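Local coordinates for protein kallistatin (Homo sapiens, PDB 6F4V) that inhibits tissue kallikrein as a serpin, forming a stable equimolar complex with the protease and being cleaved at its reactive site, at residues A[239-242]-A[243-246]; A[9-12]-A[13-17]; A[188-191]-A[192-195]; A[18-21]-A[22-26]; A[171-174]-A[175-179]. All coordinates share one frame; numbering follows the deposited sequence.

Overall arrangement
All five contacts are local, each made by adjoining segments; they follow one another in series, and none nests within or crosses another. Contacts 2 and 4 share helix 6-23, the first covering its middle turns and the second its C-terminal end. Contact 5 then marks where the chain leaves strand 159-172 of the large sheet. Contact 3 closes the hairpin between strands 183-188 and 193-202, and contact 1 is the short helix 240-244 after strand 228-235. Contact 1 meets the first helix directly, Y17 of contact 2 reaching E244 and Y18 of contact 4 reaching E245. Contacts 3 and 5 lie apart, their nearest atoms about 17 Å from one another, yet both reach the same sheet.

Contact 1 of 5, residues A[239-242]-A[243-246]; sequences KMRE and IEEV
The guanidinium of R241 has a carboxylate oxygen of E244 at its edge, near its plane, while E245 comes to it obliquely, and the two acids use different nitrogens. NH1 of R241 donates to OE1 of E244 at 3.1 Å, and NH2 of R241 makes a weaker, bent bond to OE2 of E245 at 3.0 Å. Neither carboxylate is coplanar with the guanidinium: the planes stand 72° apart for E244 and 67° for E245, and NH1 meets OE1 from above the plane of the E244 carboxylate. R241 is folded at chi2 and chi3, which brings its head back over the next turn and sets CD of R241 3.2 Å from OE1 of E244. E244, by contrast, runs straight beyond CG (chi2 -180°), its carboxyl carbon CD lying 3.8 Å from CG of M240. This salt-bridge network of i to i+3 and i to i+4 pairs rides on the short helix 240-244, with K239 at its N-cap position and the backbone bond from E244 N to M240 O (3.0 Å) inside it. An alanine at R241 would remove the guanidinium, and OE1 of E244 and OE2 of E245 would probably lose the positive charge that bridges them. Their other oxygens are engaged elsewhere: OE2 of E244 bonds to the hydroxyl of Y17 and pairs with a basic side chain of another chain, and OE1 of E245 bonds to the hydroxyl of Y18. I243 turns its buried side chain onto P235 and I233 of strand 228-235.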
loop_
_atom_site.group_PDB
_atom_site.type_symbol
_atom_site.label_atom_id
_atom_site.label_comp_id
_atom_site.label_asym_id
_atom_site.label_seq_id
_atom_site.Cartn_x
_atom_site.Cartn_y
_atom_site.Cartn_z
ATOM N N LYS A 239 15.223 -2.720 18.821
ATOM C CA LYS A 239 15.571 -3.781 17.882
ATOM C C LYS A 239 14.800 -3.652 16.562
ATOM O O LYS A 239 14.827 -4.574 15.744
ATOM C CB LYS A 239 15.347 -5.154 18.530
ATOM C CG LYS A 239 16.214 -5.395 19.787
ATOM C CD LYS A 239 17.699 -5.516 19.420
ATOM C CE LYS A 239 18.581 -5.778 20.638
ATOM N NZ LYS A 239 18.544 -7.234 20.967
ATOM N N MET A 240 14.200 -2.483 16.326
ATOM C CA MET A 240 13.430 -2.257 15.110
ATOM C C MET A 240 14.279 -2.522 13.885
ATOM O O MET A 240 13.843 -3.220 12.962
ATOM C CB MET A 240 12.869 -0.817 15.050
ATOM C CG MET A 240 12.139 -0.491 13.748
ATOM S SD MET A 240 10.736 -1.573 13.384
ATOM C CE MET A 240 9.483 -0.914 14.501
ATOM N N ARG A 241 15.502 -1.972 13.857
ATOM C CA ARG A 241 16.351 -2.183 12.679
ATOM C C ARG A 241 16.663 -3.638 12.404
ATOM O O ARG A 241 16.700 -4.040 11.228
ATOM C CB ARG A 241 17.672 -1.376 12.714
ATOM C CG ARG A 241 17.547 0.048 12.188
ATOM C CD ARG A 241 16.996 0.125 10.765
ATOM N NE ARG A 241 17.879 -0.434 9.734
ATOM C CZ ARG A 241 17.512 -0.718 8.479
ATOM N NH1 ARG A 241 16.254 -0.555 8.075
ATOM N NH2 ARG A 241 18.419 -1.189 7.621
ATOM N N GLU A 242 16.875 -4.422 13.456
ATOM C CA GLU A 242 17.174 -5.848 13.293
ATOM C C GLU A 242 16.025 -6.617 12.605
ATOM O O GLU A 242 16.230 -7.538 11.781
ATOM C CB GLU A 242 17.468 -6.517 14.637
ATOM C CG GLU A 242 18.651 -5.881 15.372
ATOM C CD GLU A 242 19.395 -6.837 16.299
ATOM O OE1 GLU A 242 20.470 -6.410 16.797
ATOM O OE2 GLU A 242 18.950 -8.004 16.517
ATOM N N ILE A 243 14.801 -6.225 12.926
ATOM C CA ILE A 243 13.652 -6.858 12.309
ATOM C C ILE A 243 13.478 -6.369 10.876
ATOM O O ILE A 243 13.198 -7.162 9.952
ATOM C CB ILE A 243 12.388 -6.605 13.153
ATOM C CG1 ILE A 243 12.564 -7.144 14.588
ATOM C CG2 ILE A 243 11.195 -7.219 12.482
ATOM C CD1 ILE A 243 12.994 -8.585 14.680
ATOM N N GLU A 244 13.697 -5.076 10.662
ATOM C CA GLU A 244 13.598 -4.528 9.303
ATOM C C GLU A 244 14.575 -5.207 8.333
ATOM O O GLU A 244 14.231 -5.433 7.161
ATOM C CB GLU A 244 13.790 -3.009 9.329
ATOM C CG GLU A 244 12.618 -2.271 9.965
ATOM C CD GLU A 244 12.792 -0.758 9.994
ATOM O OE1 GLU A 244 13.934 -0.287 10.081
ATOM O OE2 GLU A 244 11.799 -0.016 9.956
ATOM N N GLU A 245 15.769 -5.585 8.828
ATOM C CA GLU A 245 16.792 -6.260 7.997
ATOM C C GLU A 245 16.345 -7.611 7.502
ATOM O O GLU A 245 16.859 -8.072 6.512
ATOM C CB GLU A 245 18.122 -6.477 8.719
ATOM C CG GLU A 245 18.871 -5.218 9.075
ATOM C CD GLU A 245 19.518 -4.490 7.920
ATOM O OE1 GLU A 245 19.398 -4.845 6.718
ATOM O OE2 GLU A 245 20.196 -3.507 8.278
ATOM N N VAL A 246 15.382 -8.235 8.177
ATOM C CA VAL A 246 14.896 -9.548 7.783
ATOM C C VAL A 246 13.422 -9.533 7.344
ATOM O O VAL A 246 12.815 -10.608 7.186
ATOM C CB VAL A 246 15.130 -10.599 8.911
ATOM C CG1 VAL A 246 16.632 -10.774 9.172
ATOM C CG2 VAL A 246 14.379 -10.265 10.189
#

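Contact 2 of 5, residues A[9-12]-A[13-17]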
loop_
_atom_site.group_PDB
_atom_site.type_symbol
_atom_site.label_atom_id
_atom_site.label_comp_id
_atom_site.label_asym_id
_atom_site.label_seq_id
_atom_site.Cartn_x
_atom_site.Cartn_y
_atom_site.Cartn_z
ATOM N N ASN A 9 4.451 -9.107 -6.306
ATOM C CA ASN A 9 3.854 -8.011 -5.559
ATOM C C ASN A 9 4.400 -7.905 -4.121
ATOM O O ASN A 9 4.616 -6.799 -3.621
ATOM C CB ASN A 9 2.318 -8.131 -5.569
ATOM C CG ASN A 9 1.702 -7.732 -6.897
ATOM O OD1 ASN A 9 2.354 -7.132 -7.755
ATOM N ND2 ASN A 9 0.393 -8.043 -7.069
ATOM N N ALA A 10 4.584 -9.040 -3.457
ATOM C CA ALA A 10 5.135 -9.057 -2.100
ATOM C C ALA A 10 6.605 -8.624 -2.097
ATOM O O ALA A 10 7.029 -7.896 -1.209
ATOM C CB ALA A 10 4.975 -10.422 -1.466
ATOM N N ASP A 11 7.366 -9.077 -3.089
ATOM C CA ASP A 11 8.770 -8.676 -3.249
ATOM C C ASP A 11 8.859 -7.185 -3.368
ATOM O O ASP A 11 9.683 -6.574 -2.715
ATOM C CB ASP A 11 9.390 -9.378 -4.481
ATOM C CG ASP A 11 10.781 -8.839 -4.867
ATOM O OD1 ASP A 11 11.717 -9.166 -4.134
ATOM O OD2 ASP A 11 10.926 -8.091 -5.889
ATOM N N PHE A 12 8.045 -6.590 -4.246
ATOM C CA PHE A 12 8.040 -5.142 -4.384
ATOM C C PHE A 12 7.692 -4.444 -3.074
ATOM O O PHE A 12 8.364 -3.470 -2.683
ATOM C CB PHE A 12 7.084 -4.692 -5.473
ATOM C CG PHE A 12 7.045 -3.221 -5.640
ATOM C CD1 PHE A 12 8.110 -2.560 -6.242
ATOM C CD2 PHE A 12 6.004 -2.477 -5.142
ATOM C CE1 PHE A 12 8.122 -1.182 -6.369
ATOM C CE2 PHE A 12 6.008 -1.089 -5.272
ATOM C CZ PHE A 12 7.069 -0.442 -5.912
ATOM N N ALA A 13 6.629 -4.939 -2.411
ATOM C CA ALA A 13 6.196 -4.361 -1.116
ATOM C C ALA A 13 7.325 -4.206 -0.127
ATOM O O ALA A 13 7.561 -3.105 0.418
ATOM C CB ALA A 13 5.103 -5.187 -0.496
ATOM N N PHE A 14 8.061 -5.292 0.067
ATOM C CA PHE A 14 9.139 -5.295 1.044
ATOM C C PHE A 14 10.418 -4.572 0.586
ATOM O O PHE A 14 11.124 -4.006 1.415
ATOM C CB PHE A 14 9.380 -6.699 1.588
ATOM C CG PHE A 14 8.229 -7.182 2.452
ATOM C CD1 PHE A 14 8.027 -6.646 3.721
ATOM C CD2 PHE A 14 7.310 -8.113 1.978
ATOM C CE1 PHE A 14 6.945 -7.039 4.511
ATOM C CE2 PHE A 14 6.212 -8.498 2.766
ATOM C CZ PHE A 14 6.045 -7.978 4.034
ATOM N N ARG A 15 10.668 -4.536 -0.719
ATOM C CA ARG A 15 11.760 -3.715 -1.269
ATOM C C ARG A 15 11.484 -2.231 -1.049
ATOM O O ARG A 15 12.397 -1.474 -0.649
ATOM C CB ARG A 15 12.003 -4.008 -2.755
ATOM C CG ARG A 15 12.871 -5.252 -3.012
ATOM C CD ARG A 15 13.362 -5.316 -4.449
ATOM N NE ARG A 15 12.267 -5.600 -5.342
ATOM C CZ ARG A 15 11.801 -4.830 -6.327
ATOM N NH1 ARG A 15 12.357 -3.674 -6.679
ATOM N NH2 ARG A 15 10.751 -5.275 -7.008
ATOM N N PHE A 16 10.233 -1.806 -1.306
ATOM C CA PHE A 16 9.858 -0.410 -1.126
ATOM C C PHE A 16 9.986 -0.020 0.347
ATOM O O PHE A 16 10.573 1.014 0.680
ATOM C CB PHE A 16 8.451 -0.127 -1.659
ATOM C CG PHE A 16 8.098 1.331 -1.713
ATOM C CD1 PHE A 16 7.576 1.990 -0.594
ATOM C CD2 PHE A 16 8.241 2.043 -2.877
ATOM C CE1 PHE A 16 7.259 3.330 -0.635
ATOM C CE2 PHE A 16 7.907 3.397 -2.934
ATOM C CZ PHE A 16 7.406 4.043 -1.810
ATOM N N TYR A 17 9.429 -0.842 1.219
ATOM C CA TYR A 17 9.502 -0.610 2.675
ATOM C C TYR A 17 10.971 -0.449 3.087
ATOM O O TYR A 17 11.348 0.475 3.820
ATOM C CB TYR A 17 8.817 -1.730 3.471
ATOM C CG TYR A 17 8.899 -1.422 4.934
ATOM C CD1 TYR A 17 7.998 -0.586 5.531
ATOM C CD2 TYR A 17 10.000 -1.828 5.675
ATOM C CE1 TYR A 17 8.142 -0.205 6.865
ATOM C CE2 TYR A 17 10.196 -1.429 6.996
ATOM C CZ TYR A 17 9.264 -0.627 7.597
ATOM O OH TYR A 17 9.482 -0.215 8.919
#
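D11 and R15, one helical turn apart, meet side-on through a single carboxylate oxygen. OD2 of D11 accepts from NE of R15 at 2.9 Å and from NH2 of R15 at 3.0 Å, both donors reaching it from the same face of the carboxylate while OD2 stays in the guanidinium plane. The torsions explain this grip. D11 swings CG opposite its own backbone N (chi1 170°), which sends the carboxylate out from the side of the helix; R15 is extended at chi2 but bends at chi3 (-70°), which brings NE and NH2 back to meet the acid. NH2 of R15 is also bonded to the backbone oxygen of G58, so the guanidinium is held from beyond the helix as well.

F12 shares the chi1 of D11, and its ring stands nearly upright to the guanidinium, with NH2 of R15 3.9 Å from CD1 of F12, at the ring edge and in its plane. F16 adopts a similar first torsion (-170°). Its ring therefore runs beside that of F12 and points the same way, CD2 of F16 touching CZ of F12 at 4.1 Å. F14, with CG beside its backbone N instead, brings CD2 to 3.2 Å from the backbone oxygen of A10 and packs outward on P249 and L252.

Regular backbone bonds such as F16 N to F12 O (2.9 Å) underlie these i to i+3 and i to i+4 contacts. They belong to the middle of helix 6-23, the helix A of serpins, where F12 packs on helix 33-44 and F14 on helix 249-258, while F16 meets F31.

Contact 3 of 5, residues A[188-191]-A[192-195]; sequences YVDE and NTTV
Hydrogen bonds to D190 dominate the turn that joins it to N192 and T193. Its OD1 accepts from the hydroxyl OG1 of T193 at 2.7 Å and from the backbone N of N192 at 2.9 Å, the second bond closing an Asx turn. The two donors approach from opposite faces of the carboxylate, OG1 on the syn side and the amide on the anti side. D190 holds CG between its backbone N and carbonyl carbon (chi1 64°), which folds the acid back over the turn. Among backbone bonds, the oxygen of T193 takes D190 N at 3.3 Å and, weakly, V189 N at 2.9 Å: two residues, V189 and D190, sit opposite the single T193, which makes a classic beta bulge next to the type I turn 190-193. One water bridges the oxygen of D190 and OG1 of T194. N192 carries an N-linked glycan in the secreted protein, absent from this structure.

Apolar and edge contacts follow. CG2 of V189 meets CG2 of V195 at 4.0 Å, and OG1 of T194 lies at the ring edge of Y188, 3.6 Å from its CD1. A valine replacing T193 would probably leave OD1 of D190 with the N192 amide alone of these two donors, and the acid freer to turn.

Between strands 183-188 and 193-202, this exposed hairpin is thus fastened mainly by polar bonds: one carboxylate oxygen gripped from both faces, together with the bulge, fixes the shape of the turn.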
loop_
_atom_site.group_PDB
_atom_site.type_symbol
_atom_site.label_atom_id
_atom_site.label_comp_id
_atom_site.label_asym_id
_atom_site.label_seq_id
_atom_site.Cartn_x
_atom_site.Cartn_y
_atom_site.Cartn_z
ATOM N N TYR A 188 6.638 4.601 24.345
ATOM C CA TYR A 188 8.078 4.864 24.391
ATOM C C TYR A 188 8.616 4.874 22.973
ATOM O O TYR A 188 8.937 3.839 22.415
ATOM C CB TYR A 188 8.780 3.817 25.283
ATOM C CG TYR A 188 8.051 3.662 26.615
ATOM C CD1 TYR A 188 8.063 4.683 27.566
ATOM C CD2 TYR A 188 7.291 2.517 26.894
ATOM C CE1 TYR A 188 7.367 4.556 28.760
ATOM C CE2 TYR A 188 6.588 2.380 28.090
ATOM C CZ TYR A 188 6.637 3.416 29.020
ATOM O OH TYR A 188 5.937 3.306 30.195
ATOM N N VAL A 189 8.672 6.065 22.401
ATOM C CA VAL A 189 9.146 6.283 21.031
ATOM C C VAL A 189 10.604 5.863 20.931
ATOM O O VAL A 189 11.002 5.117 20.014
ATOM C CB VAL A 189 8.947 7.752 20.635
ATOM C CG1 VAL A 189 9.559 8.062 19.257
ATOM C CG2 VAL A 189 7.471 8.112 20.682
ATOM N N ASP A 190 11.413 6.323 21.880
ATOM C CA ASP A 190 12.782 5.837 21.985
ATOM C C ASP A 190 13.232 6.009 23.436
ATOM O O ASP A 190 12.413 6.301 24.290
ATOM C CB ASP A 190 13.688 6.561 20.965
ATOM C CG ASP A 190 13.819 8.064 21.223
ATOM O OD1 ASP A 190 13.649 8.560 22.369
ATOM O OD2 ASP A 190 14.126 8.773 20.252
ATOM N N GLU A 191 14.514 5.815 23.712
ATOM C CA GLU A 191 15.021 5.857 25.094
ATOM C C GLU A 191 14.751 7.180 25.857
ATOM O O GLU A 191 14.653 7.173 27.110
ATOM C CB GLU A 191 16.532 5.515 25.114
ATOM C CG GLU A 191 16.866 4.056 24.737
ATOM C CD GLU A 191 16.351 2.972 25.710
ATOM O OE1 GLU A 191 16.871 2.835 26.844
ATOM O OE2 GLU A 191 15.440 2.202 25.319
ATOM N N ASN A 192 14.645 8.299 25.127
ATOM C CA ASN A 192 14.465 9.623 25.737
ATOM C C ASN A 192 13.122 10.254 25.436
ATOM O O ASN A 192 12.891 11.383 25.840
ATOM C CB ASN A 192 15.537 10.611 25.226
ATOM C CG ASN A 192 16.902 9.970 25.072
ATOM O OD1 ASN A 192 17.531 9.576 26.060
ATOM N ND2 ASN A 192 17.352 9.829 23.821
ATOM N N THR A 193 12.252 9.574 24.689
ATOM C CA THR A 193 11.046 10.224 24.165
ATOM C C THR A 193 9.838 9.360 24.449
ATOM O O THR A 193 9.780 8.195 24.038
ATOM C CB THR A 193 11.147 10.447 22.648
ATOM O OG1 THR A 193 12.435 10.993 22.334
ATOM C CG2 THR A 193 10.026 11.369 22.156
ATOM N N THR A 194 8.881 9.959 25.145
ATOM C CA THR A 194 7.693 9.271 25.608
ATOM C C THR A 194 6.496 10.150 25.284
ATOM O O THR A 194 6.495 11.333 25.607
ATOM C CB THR A 194 7.777 8.980 27.122
ATOM O OG1 THR A 194 8.922 8.161 27.389
ATOM C CG2 THR A 194 6.527 8.245 27.604
ATOM N N VAL A 195 5.474 9.569 24.660
ATOM C CA VAL A 195 4.259 10.311 24.326
ATOM C C VAL A 195 3.074 9.629 24.964
ATOM O O VAL A 195 3.187 8.531 25.478
ATOM C CB VAL A 195 4.062 10.454 22.800
ATOM C CG1 VAL A 195 5.248 11.187 22.168
ATOM C CG2 VAL A 195 3.853 9.098 22.141
HETATM O O HOH W 1 10.998 6.685 26.528
#

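Contact 4 of 5, residues A[18-21]-A[22-26]; sequences YLIA and SETPG. With EDO (1,2-ethanediol), chain G; EDO (1,2-ethanediol), chain E.
L19 and E23 run across one another at a slant, the aliphatic branch lying under the carboxylate: CD2 of L19 is 3.4 Å from OE1 of E23 and 3.6 Å from CD of E23. The chain of E23 is extended beyond CG, which carries its acid out over the leucine, where OE2 pairs with R289 and OE1 takes a hydrogen bond from O1 of an ethanediol, probably from the crystallisation liquor.

I20 and T24 instead lie side by side and point the same way, with CG2 of I20 3.6 Å from OG1 of T24. The threonine hydroxyl sits in the crowded position between its backbone N and carbonyl carbon (chi1 55°), from where it folds back on the chain. Both OG1 (2.8 Å) and N (2.9 Å) of T24 donate to the oxygen of I20, reaching it from opposite faces of its carbonyl plane. The carbonyl is thus gripped twice just where the helix stops, T24 being the first residue to leave helical torsions.

S22 makes a similar backward turn, its OG 2.9 Å from the oxygen of Y18 and 3.2 Å from that of L19, two acceptors for one proton. P25 then packs on the oxygen of A21, with CA 3.4 Å from it.

This C-terminal end of helix 6-23 lies between helix 283-286, touched by L19 and I20, strand 29-31, against I20 and A21, and helix 240-244, where Y18 touches R241 and A21 touches E244.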
loop_
_atom_site.group_PDB
_atom_site.type_symbol
_atom_site.label_atom_id
_atom_site.label_comp_id
_atom_site.label_asym_id
_atom_site.label_seq_id
_atom_site.Cartn_x
_atom_site.Cartn_y
_atom_site.Cartn_z
ATOM N N TYR A 18 11.785 -1.397 2.674
ATOM C CA TYR A 18 13.187 -1.400 3.113
ATOM C C TYR A 18 13.910 -0.105 2.723
ATOM O O TYR A 18 14.669 0.448 3.513
ATOM C CB TYR A 18 13.928 -2.583 2.553
ATOM C CG TYR A 18 15.340 -2.686 3.100
ATOM C CD1 TYR A 18 15.580 -3.338 4.311
ATOM C CD2 TYR A 18 16.421 -2.134 2.420
ATOM C CE1 TYR A 18 16.871 -3.451 4.819
ATOM C CE2 TYR A 18 17.728 -2.244 2.925
ATOM C CZ TYR A 18 17.936 -2.912 4.122
ATOM O OH TYR A 18 19.204 -3.050 4.676
ATOM N N LEU A 19 13.664 0.365 1.511
ATOM C CA LEU A 19 14.284 1.606 1.004
ATOM C C LEU A 19 13.849 2.797 1.870
ATOM O O LEU A 19 14.692 3.571 2.342
ATOM C CB LEU A 19 13.928 1.832 -0.469
ATOM C CG LEU A 19 14.459 3.137 -1.135
ATOM C CD1 LEU A 19 14.417 3.059 -2.640
ATOM C CD2 LEU A 19 13.651 4.359 -0.778
ATOM N N ILE A 20 12.547 2.912 2.146
ATOM C CA ILE A 20 12.040 4.028 2.943
ATOM C C ILE A 20 12.606 3.976 4.356
ATOM O O ILE A 20 13.055 4.990 4.901
ATOM C CB ILE A 20 10.480 4.030 3.075
ATOM C CG1 ILE A 20 9.805 4.046 1.697
ATOM C CG2 ILE A 20 9.998 5.231 3.897
ATOM C CD1 ILE A 20 10.184 5.202 0.808
ATOM N N ALA A 21 12.563 2.803 4.948
ATOM C CA ALA A 21 13.015 2.620 6.334
ATOM C C ALA A 21 14.504 2.897 6.490
ATOM O O ALA A 21 14.949 3.373 7.525
ATOM C CB ALA A 21 12.705 1.221 6.812
ATOM N N SER A 22 15.269 2.561 5.460
ATOM C CA SER A 22 16.707 2.764 5.533
ATOM C C SER A 22 17.085 4.214 5.182
ATOM O O SER A 22 18.035 4.741 5.766
ATOM C CB SER A 22 17.403 1.670 4.731
ATOM O OG SER A 22 17.195 1.897 3.410
ATOM N N GLU A 23 16.349 4.882 4.287
ATOM C CA GLU A 23 16.650 6.274 3.907
ATOM C C GLU A 23 16.103 7.303 4.899
ATOM O O GLU A 23 16.737 8.345 5.098
ATOM C CB GLU A 23 16.175 6.589 2.492
ATOM C CG GLU A 23 16.993 5.831 1.444
ATOM C CD GLU A 23 16.628 6.148 0.027
ATOM O OE1 GLU A 23 15.723 6.968 -0.210
ATOM O OE2 GLU A 23 17.266 5.559 -0.872
ATOM N N THR A 24 14.952 7.025 5.526
ATOM C CA THR A 24 14.384 7.898 6.560
ATOM C C THR A 24 14.079 7.086 7.829
ATOM O O THR A 24 12.907 6.748 8.108
ATOM C CB THR A 24 13.106 8.595 6.054
ATOM O OG1 THR A 24 12.167 7.601 5.580
ATOM C CG2 THR A 24 13.416 9.548 4.919
ATOM N N PRO A 25 15.127 6.740 8.604
ATOM C CA PRO A 25 14.893 5.943 9.796
ATOM C C PRO A 25 14.221 6.802 10.880
ATOM O O PRO A 25 14.218 8.029 10.779
ATOM C CB PRO A 25 16.313 5.472 10.195
ATOM C CG PRO A 25 17.220 6.532 9.663
ATOM C CD PRO A 25 16.571 6.996 8.387
ATOM N N GLY A 26 13.591 6.157 11.854
ATOM C CA GLY A 26 12.921 6.862 12.941
ATOM C C GLY A 26 11.673 7.643 12.580
ATOM O O GLY A 26 11.256 8.519 13.345
HETATM C C1 EDO G . 12.528 8.073 1.323
HETATM O O1 EDO G . 13.724 8.715 0.857
HETATM C C2 EDO G . 11.680 9.044 2.139
HETATM O O2 EDO G . 10.485 9.409 1.436
HETATM C C1 EDO E . 7.061 10.094 13.511
HETATM O O1 EDO E . 7.280 10.154 12.105
HETATM C C2 EDO E . 7.906 11.179 14.173
HETATM O O2 EDO E . 9.202 10.639 14.378
#

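Contact 5 of 5, residues A[171-174]-A[175-179]; sequences ALWE and KPFIS
W173 offers one face of its indole to the ring edge of F177, four residues on. CE1 of F177 stands 3.9 Å from NE1 of W173, above the indole but offset toward its rim, and the ring planes are inclined at 74° with the F177 ring and the five-membered ring of W173 centred 5.5 Å apart: an offset edge-to-face pair. P176 fills the bend between them, its CB 4.2 Å from CB of W173 and its CA 3.9 Å from CD1 of the indole. Beyond the tryptophan, CD of P176 rests 3.4 Å from the backbone oxygen of E174.

The loop follows strand 159-172, the third strand of serpin sheet A, and W173 sits in what serpin nomenclature calls the breach, where insertion of the reactive loop begins. Consistent with the inserted, relaxed form, strand 328-340 lies next to 159-172, and the backbone of W173 bonds to A327 just before it.

The first torsion of W173 sets CG beside its backbone N (chi1 -60°), with NE1 directed to its hydrogen-bond partner, the backbone oxygen of D325, while the ring of Y224 meets the indole with its plane nearly parallel and V230 and F232 of strand 228-235 pack against it. F177 packs on M222, M200 and Q202, and K175 reaches the hydroxyl of Y265 and the backbone oxygen of H206 through NZ, its own carbonyl accepting from Q202.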
loop_
_atom_site.group_PDB
_atom_site.type_symbol
_atom_site.label_atom_id
_atom_site.label_comp_id
_atom_site.label_asym_id
_atom_site.label_seq_id
_atom_site.Cartn_x
_atom_site.Cartn_y
_atom_site.Cartn_z
ATOM N N ALA A 171 -12.567 -2.411 7.656
ATOM C CA ALA A 171 -12.803 -3.770 8.101
ATOM C C ALA A 171 -12.946 -3.836 9.594
ATOM O O ALA A 171 -12.148 -3.295 10.335
ATOM C CB ALA A 171 -11.638 -4.665 7.669
ATOM N N LEU A 172 -13.947 -4.575 10.033
ATOM C CA LEU A 172 -14.163 -4.827 11.447
ATOM C C LEU A 172 -13.226 -5.918 11.994
ATOM O O LEU A 172 -12.983 -6.928 11.317
ATOM C CB LEU A 172 -15.596 -5.309 11.664
ATOM C CG LEU A 172 -16.721 -4.322 11.385
ATOM C CD1 LEU A 172 -18.034 -5.101 11.324
ATOM C CD2 LEU A 172 -16.771 -3.223 12.430
ATOM N N TRP A 173 -12.773 -5.757 13.235
ATOM C CA TRP A 173 -12.045 -6.828 13.926
ATOM C C TRP A 173 -12.951 -8.036 14.132
ATOM O O TRP A 173 -14.109 -7.857 14.501
ATOM C CB TRP A 173 -11.607 -6.386 15.325
ATOM C CG TRP A 173 -10.720 -5.225 15.403
ATOM C CD1 TRP A 173 -10.941 -4.089 16.081
ATOM C CD2 TRP A 173 -9.426 -5.101 14.806
ATOM N NE1 TRP A 173 -9.863 -3.248 15.969
ATOM C CE2 TRP A 173 -8.924 -3.839 15.166
ATOM C CE3 TRP A 173 -8.630 -5.950 14.015
ATOM C CZ2 TRP A 173 -7.651 -3.389 14.750
ATOM C CZ3 TRP A 173 -7.366 -5.494 13.606
ATOM C CH2 TRP A 173 -6.908 -4.234 13.966
ATOM N N GLU A 174 -12.454 -9.262 13.951
ATOM C CA GLU A 174 -13.181 -10.411 14.508
ATOM C C GLU A 174 -13.298 -10.292 16.040
ATOM O O GLU A 174 -14.308 -10.701 16.608
ATOM C CB GLU A 174 -12.516 -11.751 14.188
ATOM C CG GLU A 174 -12.705 -12.191 12.749
ATOM C CD GLU A 174 -14.059 -12.812 12.456
ATOM O OE1 GLU A 174 -14.227 -13.350 11.337
ATOM O OE2 GLU A 174 -14.959 -12.758 13.319
ATOM N N LYS A 175 -12.252 -9.759 16.677
ATOM C CA LYS A 175 -12.166 -9.651 18.140
ATOM C C LYS A 175 -11.962 -8.168 18.548
ATOM O O LYS A 175 -10.826 -7.718 18.791
ATOM C CB LYS A 175 -11.016 -10.519 18.644
ATOM C CG LYS A 175 -11.216 -12.024 18.443
ATOM C CD LYS A 175 -9.889 -12.764 18.465
ATOM C CE LYS A 175 -10.026 -14.205 17.972
ATOM N NZ LYS A 175 -10.500 -15.070 19.068
ATOM N N PRO A 176 -13.056 -7.409 18.583
ATOM C CA PRO A 176 -12.933 -5.988 18.862
ATOM C C PRO A 176 -12.659 -5.660 20.321
ATOM O O PRO A 176 -12.766 -6.536 21.206
ATOM C CB PRO A 176 -14.300 -5.425 18.457
ATOM C CG PRO A 176 -15.259 -6.555 18.633
ATOM C CD PRO A 176 -14.460 -7.813 18.350
ATOM N N PHE A 177 -12.299 -4.401 20.543
ATOM C CA PHE A 177 -12.007 -3.865 21.856
ATOM C C PHE A 177 -13.273 -3.153 22.362
ATOM O O PHE A 177 -14.117 -2.716 21.567
ATOM C CB PHE A 177 -10.862 -2.854 21.799
ATOM C CG PHE A 177 -9.571 -3.410 21.259
ATOM C CD1 PHE A 177 -9.371 -3.560 19.880
ATOM C CD2 PHE A 177 -8.537 -3.758 22.116
ATOM C CE1 PHE A 177 -8.176 -4.071 19.391
ATOM C CE2 PHE A 177 -7.348 -4.270 21.625
ATOM C CZ PHE A 177 -7.167 -4.419 20.264
ATOM N N ILE A 178 -13.388 -3.059 23.680
ATOM C CA ILE A 178 -14.507 -2.348 24.341
ATOM C C ILE A 178 -13.986 -0.948 24.623
ATOM O O ILE A 178 -13.004 -0.763 25.349
ATOM C CB ILE A 178 -14.978 -3.130 25.600
ATOM C CG1 ILE A 178 -15.567 -4.495 25.187
ATOM C CG2 ILE A 178 -16.036 -2.363 26.392
ATOM C CD1 ILE A 178 -15.435 -5.575 26.247
ATOM N N SER A 179 -14.609 0.047 24.010
ATOM C CA SER A 179 -14.074 1.403 24.022
ATOM C C SER A 179 -14.056 2.065 25.406
ATOM O O SER A 179 -13.203 2.902 25.659
ATOM C CB SER A 179 -14.800 2.284 23.009
ATOM O OG SER A 179 -16.106 2.582 23.445
#